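PDB 4WUT: ABC transporter substrate binding protein (Ribose) from Agrobacterium vitis, which probably serves as the sugar-binding component of an ABC transporter, and here holds beta-D-fucopyranose in its pocket and binds calcium ions. Local coordinates for residues I26-K31 and H55-Q60; A140-I145 and T174-A179; G152-M157 and L183-P188. All coordinates share one frame; numbering follows the deposited sequence.

Contact 1 of 3, residues I26-K31 and H55-Q60; sequences IAVIVK and HTITFQ. With FCB (beta-D-fucopyranose), chain E.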
loop_
_atom_site.group_PDB
_atom_site.type_symbol
_atom_site.label_atom_id
_atom_site.label_comp_id
_atom_site.label_asym_id
_atom_site.label_seq_id
_atom_site.Cartn_x
_atom_site.Cartn_y
_atom_site.Cartn_z
ATOM N N ILE A 26 -6.706 -21.145 -6.200
ATOM C CA ILE A 26 -6.538 -19.732 -6.525
ATOM C C ILE A 26 -5.321 -19.221 -5.737
ATOM O O ILE A 26 -5.354 -19.185 -4.520
ATOM C CB ILE A 26 -7.790 -18.935 -6.157
ATOM C CG1 ILE A 26 -8.969 -19.366 -7.044
ATOM C CG2 ILE A 26 -7.538 -17.450 -6.313
ATOM C CD1 ILE A 26 -10.257 -18.655 -6.725
ATOM N N ALA A 27 -4.246 -18.866 -6.428
ATOM C CA ALA A 27 -3.003 -18.484 -5.763
ATOM C C ALA A 27 -2.997 -16.988 -5.490
ATOM O O ALA A 27 -3.003 -16.185 -6.418
ATOM C CB ALA A 27 -1.795 -18.884 -6.619
ATOM N N VAL A 28 -3.010 -16.626 -4.209
ATOM C CA VAL A 28 -2.855 -15.241 -3.811
ATOM C C VAL A 28 -1.388 -15.004 -3.494
ATOM O O VAL A 28 -0.810 -15.690 -2.635
ATOM C CB VAL A 28 -3.714 -14.913 -2.589
ATOM C CG1 VAL A 28 -3.583 -13.440 -2.241
ATOM C CG2 VAL A 28 -5.165 -15.294 -2.846
ATOM N N ILE A 29 -0.800 -14.058 -4.212
ATOM C CA ILE A 29 0.620 -13.767 -4.112
ATOM C C ILE A 29 0.814 -12.289 -3.809
ATOM O O ILE A 29 0.435 -11.409 -4.608
ATOM C CB ILE A 29 1.373 -14.175 -5.411
ATOM C CG1 ILE A 29 1.248 -15.678 -5.641
ATOM C CG2 ILE A 29 2.854 -13.740 -5.339
ATOM C CD1 ILE A 29 1.740 -16.146 -7.005
ATOM N N VAL A 30 1.367 -12.004 -2.635
ATOM C CA VAL A 30 1.513 -10.637 -2.180
ATOM C C VAL A 30 2.974 -10.269 -1.978
ATOM O O VAL A 30 3.854 -11.104 -2.186
ATOM C CB VAL A 30 0.704 -10.378 -0.885
ATOM C CG1 VAL A 30 -0.804 -10.549 -1.156
ATOM C CG2 VAL A 30 1.159 -11.265 0.243
ATOM N N LYS A 31 3.262 -9.020 -1.602
ATOM C CA LYS A 31 4.644 -8.575 -1.580
ATOM C C LYS A 31 5.477 -9.163 -0.441
ATOM O O LYS A 31 6.677 -9.286 -0.567
ATOM C CB LYS A 31 4.746 -7.060 -1.515
ATOM C CG LYS A 31 4.056 -6.304 -2.667
ATOM C CD LYS A 31 4.315 -4.814 -2.525
ATOM C CE LYS A 31 3.492 -3.954 -3.470
ATOM N NZ LYS A 31 3.821 -2.528 -3.250
ATOM N N HIS A 55 -13.390 -23.816 -5.102
ATOM C CA HIS A 55 -12.004 -23.370 -5.136
ATOM C C HIS A 55 -11.482 -23.117 -3.742
ATOM O O HIS A 55 -12.250 -22.865 -2.809
ATOM C CB HIS A 55 -11.881 -22.102 -5.977
ATOM C CG HIS A 55 -12.131 -22.328 -7.433
ATOM N ND1 HIS A 55 -13.342 -22.062 -8.034
ATOM C CD2 HIS A 55 -11.320 -22.800 -8.410
ATOM C CE1 HIS A 55 -13.266 -22.358 -9.321
ATOM N NE2 HIS A 55 -12.050 -22.807 -9.573
ATOM N N THR A 56 -10.164 -23.200 -3.616
ATOM C CA THR A 56 -9.484 -22.852 -2.382
ATOM C C THR A 56 -8.434 -21.798 -2.709
ATOM O O THR A 56 -8.107 -21.599 -3.881
ATOM C CB THR A 56 -8.809 -24.089 -1.773
ATOM O OG1 THR A 56 -7.895 -24.655 -2.717
ATOM C CG2 THR A 56 -9.848 -25.138 -1.398
ATOM N N ILE A 57 -7.915 -21.101 -1.698
ATOM C CA ILE A 57 -6.808 -20.185 -1.925
ATOM C C ILE A 57 -5.557 -20.648 -1.190
ATOM O O ILE A 57 -5.620 -21.314 -0.153
ATOM C CB ILE A 57 -7.099 -18.695 -1.507
ATOM C CG1 ILE A 57 -7.355 -18.582 -0.004
ATOM C CG2 ILE A 57 -8.273 -18.112 -2.279
ATOM C CD1 ILE A 57 -7.623 -17.171 0.444
ATOM N N THR A 58 -4.429 -20.314 -1.785
ATOM C CA THR A 58 -3.156 -20.336 -1.103
ATOM C C THR A 58 -2.751 -18.875 -0.960
ATOM O O THR A 58 -3.144 -18.037 -1.765
ATOM C CB THR A 58 -2.120 -21.111 -1.915
ATOM O OG1 THR A 58 -2.058 -20.559 -3.232
ATOM C CG2 THR A 58 -2.510 -22.587 -2.004
ATOM N N PHE A 59 -1.994 -18.557 0.081
ATOM C CA PHE A 59 -1.559 -17.192 0.325
ATOM C C PHE A 59 -0.066 -17.240 0.562
ATOM O O PHE A 59 0.394 -17.933 1.471
ATOM C CB PHE A 59 -2.260 -16.632 1.566
ATOM C CG PHE A 59 -2.083 -15.146 1.745
ATOM C CD1 PHE A 59 -2.890 -14.258 1.047
ATOM C CD2 PHE A 59 -1.154 -14.645 2.632
ATOM C CE1 PHE A 59 -2.737 -12.878 1.220
ATOM C CE2 PHE A 59 -0.997 -13.267 2.801
ATOM C CZ PHE A 59 -1.788 -12.397 2.094
ATOM N N GLN A 60 0.694 -16.536 -0.263
ATOM C CA GLN A 60 2.151 -16.633 -0.243
ATOM C C GLN A 60 2.757 -15.273 -0.565
ATOM O O GLN A 60 2.139 -14.449 -1.245
ATOM C CB GLN A 60 2.614 -17.663 -1.289
ATOM C CG GLN A 60 1.628 -18.827 -1.544
ATOM C CD GLN A 60 1.144 -18.925 -3.003
ATOM O OE1 GLN A 60 1.867 -19.431 -3.875
ATOM N NE2 GLN A 60 -0.095 -18.465 -3.269
HETATM C C1 FCB E . 0.573 -0.417 1.697
HETATM C C2 FCB E . 0.926 -0.439 0.216
HETATM C C3 FCB E . 1.357 -1.736 -0.206
HETATM C C4 FCB E . 2.500 -2.259 0.704
HETATM C C5 FCB E . 1.961 -2.128 2.156
HETATM C C6 FCB E . 2.993 -2.615 3.215
HETATM O O1 FCB E . 0.490 0.886 2.032
HETATM O O2 FCB E . -0.292 -0.088 -0.497
HETATM O O3 FCB E . 1.811 -1.596 -1.577
HETATM O O4 FCB E . 3.727 -1.517 0.493
HETATM O O5 FCB E . 1.707 -0.824 2.449
#

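Contact 2 of 3, residues A140-I145 and T174-A179; sequences AAKAMI and TDYIKA. With CA (calcium ion), chain G.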
loop_
_atom_site.group_PDB
_atom_site.type_symbol
_atom_site.label_atom_id
_atom_site.label_comp_id
_atom_site.label_asym_id
_atom_site.label_seq_id
_atom_site.Cartn_x
_atom_site.Cartn_y
_atom_site.Cartn_z
ATOM N N ALA A 140 -3.129 13.394 1.463
ATOM C CA ALA A 140 -2.109 13.486 2.491
ATOM C C ALA A 140 -1.382 14.842 2.423
ATOM O O ALA A 140 -1.085 15.453 3.439
ATOM C CB ALA A 140 -1.109 12.348 2.365
ATOM N N ALA A 141 -1.103 15.311 1.213
ATOM C CA ALA A 141 -0.407 16.591 1.011
ATOM C C ALA A 141 -1.264 17.774 1.447
ATOM O O ALA A 141 -0.760 18.716 2.055
ATOM C CB ALA A 141 -0.006 16.756 -0.468
ATOM N N LYS A 142 -2.556 17.709 1.144
ATOM C CA LYS A 142 -3.471 18.742 1.581
ATOM C C LYS A 142 -3.550 18.788 3.106
ATOM O O LYS A 142 -3.543 19.870 3.697
ATOM C CB LYS A 142 -4.853 18.510 1.004
ATOM C CG LYS A 142 -5.757 19.685 1.265
ATOM C CD LYS A 142 -7.133 19.500 0.698
ATOM C CE LYS A 142 -7.923 20.767 0.918
ATOM N NZ LYS A 142 -9.265 20.723 0.274
ATOM N N ALA A 143 -3.629 17.620 3.740
ATOM C CA ALA A 143 -3.620 17.530 5.203
ATOM C C ALA A 143 -2.349 18.135 5.780
ATOM O O ALA A 143 -2.372 18.807 6.813
ATOM C CB ALA A 143 -3.746 16.074 5.657
HETATM N N MSE A 144 -1.229 17.863 5.127
HETATM C CA MSE A 144 0.043 18.409 5.554
HETATM C C MSE A 144 0.040 19.931 5.512
HETATM O O MSE A 144 0.344 20.582 6.503
HETATM C CB MSE A 144 1.169 17.859 4.662
HETATM C CG MSE A 144 2.533 18.337 5.062
HETATM SE SE MSE A 144 3.160 17.549 6.746
HETATM C CE MSE A 144 3.657 15.802 6.053
ATOM N N ILE A 145 -0.331 20.491 4.362
ATOM C CA ILE A 145 -0.351 21.949 4.208
ATOM C C ILE A 145 -1.301 22.631 5.191
ATOM O O ILE A 145 -0.970 23.678 5.751
ATOM C CB ILE A 145 -0.648 22.319 2.736
ATOM C CG1 ILE A 145 0.593 22.000 1.899
ATOM C CG2 ILE A 145 -1.022 23.771 2.612
ATOM C CD1 ILE A 145 0.335 22.006 0.413
ATOM N N THR A 174 3.972 14.629 -3.785
ATOM C CA THR A 174 5.027 15.543 -4.127
ATOM C C THR A 174 4.548 16.629 -5.087
ATOM O O THR A 174 4.868 17.792 -4.914
ATOM C CB THR A 174 6.228 14.759 -4.718
ATOM O OG1 THR A 174 6.693 13.815 -3.741
ATOM C CG2 THR A 174 7.342 15.698 -5.091
ATOM N N ASP A 175 3.785 16.239 -6.096
ATOM C CA ASP A 175 3.317 17.200 -7.087
ATOM C C ASP A 175 2.372 18.206 -6.451
ATOM O O ASP A 175 2.376 19.401 -6.806
ATOM C CB ASP A 175 2.606 16.486 -8.242
ATOM C CG ASP A 175 3.554 15.661 -9.104
ATOM O OD1 ASP A 175 4.783 15.764 -8.930
ATOM O OD2 ASP A 175 3.052 14.908 -9.964
ATOM N N TYR A 176 1.553 17.730 -5.516
ATOM C CA TYR A 176 0.591 18.625 -4.841
ATOM C C TYR A 176 1.321 19.623 -3.963
ATOM O O TYR A 176 0.999 20.799 -3.956
ATOM C CB TYR A 176 -0.450 17.844 -4.014
ATOM C CG TYR A 176 -1.580 18.723 -3.490
ATOM C CD1 TYR A 176 -1.424 19.454 -2.328
ATOM C CD2 TYR A 176 -2.783 18.804 -4.165
ATOM C CE1 TYR A 176 -2.438 20.282 -1.867
ATOM C CE2 TYR A 176 -3.789 19.618 -3.727
ATOM C CZ TYR A 176 -3.618 20.336 -2.570
ATOM O OH TYR A 176 -4.646 21.126 -2.131
ATOM N N ILE A 177 2.306 19.148 -3.207
ATOM C CA ILE A 177 3.131 20.046 -2.400
ATOM C C ILE A 177 3.775 21.139 -3.262
ATOM O O ILE A 177 3.738 22.309 -2.913
ATOM C CB ILE A 177 4.224 19.270 -1.630
ATOM C CG1 ILE A 177 3.595 18.354 -0.556
ATOM C CG2 ILE A 177 5.248 20.237 -1.036
ATOM C CD1 ILE A 177 2.935 19.059 0.604
ATOM N N LYS A 178 4.368 20.747 -4.385
ATOM C CA LYS A 178 4.952 21.700 -5.315
ATOM C C LYS A 178 3.921 22.704 -5.862
ATOM O O LYS A 178 4.199 23.878 -5.908
ATOM C CB LYS A 178 5.680 20.996 -6.461
ATOM C CG LYS A 178 6.261 21.986 -7.442
ATOM C CD LYS A 178 7.368 21.386 -8.316
ATOM C CE LYS A 178 8.100 22.483 -9.082
ATOM N NZ LYS A 178 9.321 21.978 -9.787
ATOM N N ALA A 179 2.738 22.248 -6.254
ATOM C CA ALA A 179 1.788 23.149 -6.898
ATOM C C ALA A 179 1.089 24.075 -5.908
ATOM O O ALA A 179 0.610 25.140 -6.300
ATOM C CB ALA A 179 0.756 22.355 -7.672
HETATM CA CA CA G . 5.251 25.946 -5.664
HETATM O O HOH W 1 -7.218 20.237 -2.465
HETATM O O HOH W 2 4.616 26.057 -8.002
HETATM O O HOH W 3 7.004 26.423 -7.121
HETATM O O HOH W 4 7.171 24.830 -4.825
#

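Contact 3 of 3, residues G152-M157 and L183-P188; sequences GKIAVM and LQIVGP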
loop_
_atom_site.group_PDB
_atom_site.type_symbol
_atom_site.label_atom_id
_atom_site.label_comp_id
_atom_site.label_asym_id
_atom_site.label_seq_id
_atom_site.Cartn_x
_atom_site.Cartn_y
_atom_site.Cartn_z
ATOM N N GLY A 152 8.527 26.352 4.568
ATOM C CA GLY A 152 9.314 25.518 5.456
ATOM C C GLY A 152 9.698 24.226 4.782
ATOM O O GLY A 152 9.505 24.031 3.576
ATOM N N LYS A 153 10.204 23.307 5.591
ATOM C CA LYS A 153 10.758 22.058 5.095
ATOM C C LYS A 153 9.933 20.869 5.584
ATOM O O LYS A 153 9.554 20.810 6.760
ATOM C CB LYS A 153 12.178 21.899 5.616
ATOM C CG LYS A 153 13.184 22.894 5.079
ATOM C CD LYS A 153 14.442 22.896 5.928
ATOM C CE LYS A 153 15.471 21.940 5.416
ATOM N NZ LYS A 153 16.611 21.767 6.383
ATOM N N ILE A 154 9.671 19.925 4.694
ATOM C CA ILE A 154 9.063 18.664 5.082
ATOM C C ILE A 154 9.869 17.509 4.487
ATOM O O ILE A 154 10.551 17.690 3.482
ATOM C CB ILE A 154 7.598 18.545 4.650
ATOM C CG1 ILE A 154 7.486 18.557 3.129
ATOM C CG2 ILE A 154 6.734 19.639 5.323
ATOM C CD1 ILE A 154 6.076 18.227 2.636
ATOM N N ALA A 155 9.790 16.343 5.111
ATOM C CA ALA A 155 10.506 15.158 4.638
ATOM C C ALA A 155 9.558 14.122 4.093
ATOM O O ALA A 155 8.453 13.941 4.608
ATOM C CB ALA A 155 11.306 14.552 5.777
ATOM N N VAL A 156 10.002 13.406 3.055
ATOM C CA VAL A 156 9.229 12.324 2.468
ATOM C C VAL A 156 9.957 11.004 2.713
ATOM O O VAL A 156 11.065 10.776 2.179
ATOM C CB VAL A 156 9.029 12.530 0.957
ATOM C CG1 VAL A 156 8.396 11.301 0.348
ATOM C CG2 VAL A 156 8.164 13.759 0.735
HETATM N N MSE A 157 9.326 10.158 3.519
HETATM C CA MSE A 157 9.807 8.813 3.840
HETATM C C MSE A 157 8.990 7.832 3.015
HETATM O O MSE A 157 7.799 7.576 3.281
HETATM C CB MSE A 157 9.634 8.511 5.341
HETATM C CG MSE A 157 10.022 9.675 6.253
HETATM SE SE MSE A 157 11.798 10.459 5.935
HETATM C CE MSE A 157 12.911 9.031 6.526
ATOM N N LEU A 183 6.818 24.765 0.135
ATOM C CA LEU A 183 7.523 23.839 1.023
ATOM C C LEU A 183 8.669 23.169 0.291
ATOM O O LEU A 183 8.561 22.809 -0.888
ATOM C CB LEU A 183 6.580 22.781 1.586
ATOM C CG LEU A 183 5.451 23.291 2.482
ATOM C CD1 LEU A 183 4.352 22.250 2.741
ATOM C CD2 LEU A 183 6.001 23.816 3.806
ATOM N N GLN A 184 9.773 23.021 1.016
ATOM C CA GLN A 184 10.961 22.339 0.518
ATOM C C GLN A 184 10.913 20.894 0.927
ATOM O O GLN A 184 10.750 20.611 2.107
ATOM C CB GLN A 184 12.210 22.978 1.118
ATOM C CG GLN A 184 13.485 22.238 0.808
ATOM C CD GLN A 184 14.717 22.926 1.373
ATOM O OE1 GLN A 184 14.702 24.134 1.649
ATOM N NE2 GLN A 184 15.792 22.157 1.554
ATOM N N ILE A 185 11.067 19.982 -0.030
ATOM C CA ILE A 185 11.025 18.564 0.267
ATOM C C ILE A 185 12.440 18.028 0.494
ATOM O O ILE A 185 13.333 18.239 -0.324
ATOM C CB ILE A 185 10.321 17.782 -0.844
ATOM C CG1 ILE A 185 8.824 18.127 -0.852
ATOM C CG2 ILE A 185 10.525 16.278 -0.674
ATOM C CD1 ILE A 185 8.094 17.650 -2.072
ATOM N N VAL A 186 12.640 17.405 1.654
ATOM C CA VAL A 186 13.847 16.662 2.006
ATOM C C VAL A 186 13.568 15.181 1.720
ATOM O O VAL A 186 12.509 14.653 2.065
ATOM C CB VAL A 186 14.140 16.829 3.513
ATOM C CG1 VAL A 186 15.413 16.098 3.894
ATOM C CG2 VAL A 186 14.224 18.319 3.874
ATOM N N GLY A 187 14.516 14.498 1.084
ATOM C CA GLY A 187 14.245 13.160 0.592
ATOM C C GLY A 187 13.881 13.200 -0.878
ATOM O O GLY A 187 14.237 14.158 -1.589
ATOM N N PRO A 188 13.170 12.178 -1.354
ATOM C CA PRO A 188 12.656 11.019 -0.618
ATOM C C PRO A 188 13.719 10.055 -0.140
ATOM O O PRO A 188 14.823 9.927 -0.729
ATOM C CB PRO A 188 11.751 10.332 -1.631
ATOM C CG PRO A 188 12.376 10.681 -2.965
ATOM C CD PRO A 188 12.840 12.104 -2.787
#

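Contact 1 of 3, residues I26-K31 and H55-Q60
The beta-alpha-beta unit that opens the chain sets strand 25-29 beside the outermost strand 56-60, with Ile26 against Ile57 and Val28 against Phe59. Backbone bonds alternate as parallel pairing requires, from Ile26 N to Thr56 O (2.7 Å), through Thr58, Val28 and Gln60, to Val30 N and Gln60 O (2.9 Å), one residue past the end of strand 25-29. Phe59 has CG anti to its backbone N (chi1 -169°), which swings the ring along the neighbouring strand. There CD1 meets Val28 CG1 at 3.5 Å and CZ meets Val30 CG2 at 3.7 Å. The unit's connecting helix 36-49 packs on Ile57 and Phe59, so bulky apolar residues suit this face. On the face of Ala27 and Ile29 the small Ala27 leaves room for Thr58, whose hydroxyl bonds to Glu25. Gln60 bends at chi2 (120°) and carries its amide back over the first strand, with NE2 3.9 Å from Ile29 CG1, while OE1 forms a weak hydrogen bond with Arg81. Beyond the strand, the extended chain of Lys31 carries NZ to the sugar, where it donates to fucose O3 (2.8 Å) and also bonds to Ser115.

Contact 2 of 3, residues A140-I145 and T174-A179
The phenol ring of Tyr176 has Ile145 CD1 at its edge, close to the ring plane and 4.0 Å from CE1. Ala141 CB and Lys142 CA approach the ring obliquely, the Ala141 methyl lying 3.6 Å from CD1. With CG anti to the backbone N (chi1 -171°), the tyrosine reaches across to the neighbouring helix, and its OH ends beside the aliphatic part of Lys142, 3.9 Å from CG. A tyrosine suits this border: the ring carbons touch apolar methyls, while the hydroxyl hydrogen-bonds with a water 2.7 Å from OH. The same water accepts a weak bond from NZ of the extended Lys142.

Segments 140-145 and 174-179, of helices 133-148 and 164-180, cross at -40° with axes 8.9 Å apart. Alanine at 141 permits that closeness, since a single methyl fits between Tyr176 and Ile177. In Ile177 the chain turns at chi2 (-68°), placing CD1 3.9 Å from Ala141 CB, and it also passes the oppositely directed Ile145 side chain. Both helices belong to the alpha/beta layering of this periplasmic-binding-protein lobe. Ala140 and Met144, the latter present as selenomethionine, pack on Phe216 and Ile242, on the sheet side of helix 133-148. On the far side of helix 164-180, near its C-terminal end, Lys178 contributes its carbonyl rather than its amine to a calcium ion, with O 2.3 Å from the metal. Three waters and the carbonyl of Ser181 are further ligands, and the Ser181 hydroxyl bonds to Ile177 O.

Contact 3 of 3, residues G152-M157 and L183-P188
Ile154 and Ile185, paired across two parallel strands, turn to the same face of the sheet in the beta-alpha-beta unit of strand 153-158, helix 164-180 and strand 184-190. Four backbone bonds join the strands: Gln184 N to Gly152 O, Ile154 N to Gln184 O, Val186 N to Ile154 O and Val156 N to Val186 O. The third is nearly straight (174°), 2.8 Å from Val186 N to Ile154 O.

Beside this ladder, Val156 CG2 rests 3.7 Å from Ile185 CG2, and Leu183 brings CD2 to 3.5 Å from Gly152 O. Beta-branched side chains favour the extended backbone and present broad methyl surfaces to the connecting helix. On the other face Lys153 and Gln184 run side by side in the same direction, Lys153 CE lying 3.9 Å from Gln184 NE2, and the small Ala155 sits next to Val186. Gly152 and Gly187 both have positive phi, 124° and 97°, at which a side chain would press on the preceding carbonyl. Gly187 and Pro188 together stand opposite the single Val156, a beta bulge that slips the register. Pro188 follows a cis peptide bond and has no N-H to offer, and Val156 makes its next backbone bond with Tyr189.

In the second shell, Phe173 and Ile177 of helix 164-180 pack on Ile154, and Thr174 on Ile185, while Val205 of helix 195-208 covers Ala155. Strand 214-217 flanks strand 153-158 on its other side. The Ser181 hydroxyl is hydrogen-bonded to Leu183 N. Lys153 bends at chi3, and its NZ forms a salt bridge with Asp211 OD1 and a hydrogen bond with Asn209 OD1.

Contacts 1 and 3 lie at the two ends of the strand order, each pairing an outermost strand with its inner neighbour through a beta-alpha-beta unit. Their centres are about 38 Å apart, on opposite sides of the chain's centre, as expected for the two lobes of a periplasmic binding protein with the sugar between them. Contact 1 is complete in the chain before the others begin. Contacts 2 and 3 interleave, 140-145, 152-157, 174-179 and 183-188, and their centres are about 11 Å apart. Helix 164-180, which links the strands of contact 3, supplies one side of contact 2, and Ile145 and Ile177 both pack on Leu183, making these two contacts successive layers of one lobe.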